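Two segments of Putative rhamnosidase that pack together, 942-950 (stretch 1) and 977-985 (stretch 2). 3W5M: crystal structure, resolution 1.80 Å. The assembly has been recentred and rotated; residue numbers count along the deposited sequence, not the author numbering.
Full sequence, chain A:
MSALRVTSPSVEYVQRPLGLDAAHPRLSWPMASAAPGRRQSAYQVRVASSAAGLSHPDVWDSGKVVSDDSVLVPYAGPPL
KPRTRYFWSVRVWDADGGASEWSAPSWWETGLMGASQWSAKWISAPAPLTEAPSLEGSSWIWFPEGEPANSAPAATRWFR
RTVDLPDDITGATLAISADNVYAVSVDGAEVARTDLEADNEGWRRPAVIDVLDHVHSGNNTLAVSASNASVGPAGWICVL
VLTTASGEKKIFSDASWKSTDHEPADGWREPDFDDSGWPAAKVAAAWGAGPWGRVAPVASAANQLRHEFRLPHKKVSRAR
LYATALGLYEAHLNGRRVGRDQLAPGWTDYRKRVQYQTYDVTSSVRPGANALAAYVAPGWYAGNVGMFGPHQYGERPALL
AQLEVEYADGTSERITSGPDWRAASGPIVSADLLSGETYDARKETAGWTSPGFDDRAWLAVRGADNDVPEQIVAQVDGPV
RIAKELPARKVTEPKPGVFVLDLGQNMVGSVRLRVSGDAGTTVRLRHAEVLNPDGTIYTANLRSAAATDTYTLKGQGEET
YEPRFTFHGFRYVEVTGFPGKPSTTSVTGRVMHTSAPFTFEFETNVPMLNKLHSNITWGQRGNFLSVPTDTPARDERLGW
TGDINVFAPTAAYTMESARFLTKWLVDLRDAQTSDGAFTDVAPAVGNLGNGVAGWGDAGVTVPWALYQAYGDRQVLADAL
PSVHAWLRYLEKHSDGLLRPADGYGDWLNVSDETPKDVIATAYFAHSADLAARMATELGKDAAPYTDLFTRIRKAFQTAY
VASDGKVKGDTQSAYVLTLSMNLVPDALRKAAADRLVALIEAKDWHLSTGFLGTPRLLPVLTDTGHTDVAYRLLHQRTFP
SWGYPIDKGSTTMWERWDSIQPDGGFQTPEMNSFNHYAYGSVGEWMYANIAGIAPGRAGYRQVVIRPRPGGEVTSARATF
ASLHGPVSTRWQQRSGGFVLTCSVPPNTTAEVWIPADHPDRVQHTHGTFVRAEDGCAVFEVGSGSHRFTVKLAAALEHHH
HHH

Stretch 1 (942-950) QVVIRPRPG
Stretch 2, residues 977-985: GFVLTCSVP

Two extended segments can pack without sharing a single hydrogen bond, and this pair from a putative rhamnosidase illustrates how. Strand 942-945, continued by the loop 946-950, runs alongside strand 977-984, nearly antiparallel (169°), with the strand axes 9.9 Å apart at closest approach. That spacing is too wide for backbone pairing, so side chains fill the gap. Backbone torsions are extended throughout most of both segments: phi/psi is -107/130 at Val-943, -107/96 at Ile-945, -66/134 at Pro-947 and -121/130 at Leu-980.

The register pairs alternate residues. CA-CA distances are 8.1 Å for Val-943 and Val-984, 8.6 Å for Ile-945 and Cys-982, 9.0 Å for Pro-947 and Leu-980, and 10.0 Å for Pro-949 and Phe-978, so the backbones diverge toward the proline end. These eight residues direct CA-to-CB toward the partner, whereas Gln-942, Arg-946, Arg-948 and Ser-983 point away, keeping polar groups out of the apolar seam.

Apolar contacts without aromatic rings make up the narrower end. Val-943 (p) brings CG1 to 4.4 Å from CG2 of Val-984 (t). Ile-945, chi1 m and chi2 t, has the largest area covered by the partner, 62 Å²: its CD1 lies 4.0 Å from SG of Cys-982 (p) and 4.2 Å from CG2 of Val-984, while its CG2 reaches CD2 of Leu-980 (chi1 t, chi2 p) at 4.1 Å. A branched side chain thus touches three neighbours.

Proline rings carry the contact at the wider end. Pro-947, C-gamma endo, sets CG 4.2 Å from CD2 of Leu-980 and, at the ring edge, 4.4 Å from CZ of Phe-978. Pro-949, C-gamma exo, approaches that ring obliquely, CG to CE1 of Phe-978 being 3.8 Å. The long phenylalanine side chain (chi1 t, chi2 86°) spans the widened gap to meet these compact rings. Altogether 281 Å² is buried, both sides summed; of the eight facing residues all are buried in the whole assembly except Pro-949, which stays partly exposed.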

# COMPACT_ATOMS: atom_id res chain seq x y z
N GLN A 942 28.87 1.71 12.43
CA GLN A 942 29.47 2.98 12.80
C GLN A 942 28.41 4.01 12.46
O GLN A 942 27.82 3.95 11.38
CB GLN A 942 30.74 3.29 11.98
CG GLN A 942 31.44 4.54 12.47
CD GLN A 942 32.38 5.18 11.45
OE1 GLN A 942 32.04 5.32 10.26
NE2 GLN A 942 33.55 5.58 11.91
N VAL A 943 28.16 4.94 13.38
CA VAL A 943 27.25 6.06 13.12
C VAL A 943 28.06 7.36 12.96
O VAL A 943 28.93 7.65 13.79
CB VAL A 943 26.14 6.17 14.21
CG1 VAL A 943 26.72 6.37 15.60
CG2 VAL A 943 25.14 7.27 13.89
N VAL A 944 27.80 8.10 11.88
CA VAL A 944 28.38 9.44 11.76
C VAL A 944 27.41 10.44 12.38
O VAL A 944 26.24 10.55 11.95
CB VAL A 944 28.67 9.83 10.30
CG1 VAL A 944 29.24 11.24 10.23
CG2 VAL A 944 29.60 8.84 9.62
N ILE A 945 27.88 11.13 13.42
CA ILE A 945 27.12 12.15 14.13
C ILE A 945 27.68 13.52 13.77
O ILE A 945 28.66 14.00 14.36
CB ILE A 945 27.11 11.88 15.64
CG1 ILE A 945 26.47 10.50 15.89
CG2 ILE A 945 26.41 13.00 16.38
CD1 ILE A 945 26.43 10.04 17.32
N ARG A 946 27.02 14.14 12.80
CA ARG A 946 27.48 15.40 12.22
C ARG A 946 26.31 16.39 12.07
O ARG A 946 25.85 16.64 10.95
CB ARG A 946 28.19 15.11 10.89
CG ARG A 946 28.87 16.33 10.30
CD ARG A 946 29.69 16.02 9.06
NE ARG A 946 30.45 17.22 8.72
CZ ARG A 946 31.34 17.32 7.73
NH1 ARG A 946 31.59 16.28 6.94
NH2 ARG A 946 31.96 18.47 7.54
N PRO A 947 25.80 16.91 13.21
CA PRO A 947 24.78 17.95 13.15
C PRO A 947 25.39 19.22 12.55
O PRO A 947 26.50 19.60 12.93
CB PRO A 947 24.41 18.18 14.62
CG PRO A 947 25.57 17.65 15.41
CD PRO A 947 26.08 16.50 14.60
N ARG A 948 24.68 19.83 11.61
CA ARG A 948 25.13 21.07 11.02
C ARG A 948 24.10 22.16 11.27
O ARG A 948 23.22 22.36 10.43
CB ARG A 948 25.35 20.89 9.52
CG ARG A 948 26.33 19.79 9.14
CD ARG A 948 26.04 19.35 7.73
NE ARG A 948 27.10 18.55 7.11
CZ ARG A 948 28.15 19.06 6.48
NH1 ARG A 948 28.31 20.37 6.41
NH2 ARG A 948 29.03 18.26 5.90
N PRO A 949 24.22 22.88 12.40
CA PRO A 949 23.31 24.00 12.69
C PRO A 949 23.34 25.01 11.56
O PRO A 949 24.33 25.10 10.82
CB PRO A 949 23.89 24.61 13.97
CG PRO A 949 24.73 23.53 14.57
CD PRO A 949 25.31 22.82 13.39
N GLY A 950 22.24 25.75 11.40
CA GLY A 950 22.03 26.58 10.22
C GLY A 950 20.58 27.01 10.20
O GLY A 950 19.79 26.61 11.08
N GLY A 977 27.62 29.29 23.08
CA GLY A 977 27.96 27.90 23.40
C GLY A 977 27.18 26.83 22.63
O GLY A 977 26.05 27.07 22.18
N PHE A 978 27.81 25.66 22.50
CA PHE A 978 27.24 24.47 21.86
C PHE A 978 27.36 23.29 22.82
O PHE A 978 28.44 23.04 23.37
CB PHE A 978 28.00 24.21 20.55
CG PHE A 978 27.44 23.10 19.71
CD1 PHE A 978 26.40 23.34 18.80
CD2 PHE A 978 27.97 21.81 19.79
CE1 PHE A 978 25.90 22.31 18.00
CE2 PHE A 978 27.47 20.77 18.99
CZ PHE A 978 26.43 21.02 18.10
N VAL A 979 26.26 22.58 23.05
CA VAL A 979 26.33 21.31 23.77
C VAL A 979 25.66 20.22 22.91
O VAL A 979 24.55 20.41 22.40
CB VAL A 979 25.73 21.43 25.20
CG1 VAL A 979 24.32 22.02 25.18
CG2 VAL A 979 25.75 20.10 25.94
N LEU A 980 26.36 19.10 22.73
CA LEU A 980 25.78 17.91 22.11
C LEU A 980 25.87 16.74 23.07
O LEU A 980 26.94 16.48 23.65
CB LEU A 980 26.49 17.58 20.79
CG LEU A 980 26.24 16.22 20.10
CD1 LEU A 980 24.82 16.08 19.57
CD2 LEU A 980 27.21 16.10 18.95
N THR A 981 24.76 16.04 23.28
CA THR A 981 24.82 14.75 23.97
C THR A 981 24.39 13.69 22.96
O THR A 981 23.68 13.98 21.99
CB THR A 981 23.91 14.68 25.21
OG1 THR A 981 22.57 15.05 24.85
CG2 THR A 981 24.40 15.60 26.35
N CYS A 982 24.84 12.46 23.15
CA CYS A 982 24.38 11.39 22.29
C CYS A 982 24.46 10.07 23.02
O CYS A 982 25.14 9.95 24.05
CB CYS A 982 25.15 11.37 20.96
SG CYS A 982 26.94 11.17 21.08
N SER A 983 23.73 9.10 22.49
CA SER A 983 23.70 7.76 23.04
C SER A 983 23.98 6.83 21.86
O SER A 983 23.32 6.93 20.82
CB SER A 983 22.35 7.47 23.71
OG SER A 983 22.33 6.18 24.31
N VAL A 984 25.00 5.99 22.00
CA VAL A 984 25.51 5.10 20.96
C VAL A 984 25.47 3.69 21.54
O VAL A 984 25.99 3.46 22.64
CB VAL A 984 26.96 5.48 20.56
CG1 VAL A 984 27.54 4.49 19.56
CG2 VAL A 984 27.00 6.88 19.97
N PRO A 985 24.83 2.73 20.85
CA PRO A 985 24.65 1.43 21.49
C PRO A 985 25.90 0.52 21.51
O PRO A 985 26.76 0.59 20.61
CB PRO A 985 23.54 0.76 20.65
CG PRO A 985 23.51 1.51 19.38
CD PRO A 985 24.01 2.88 19.63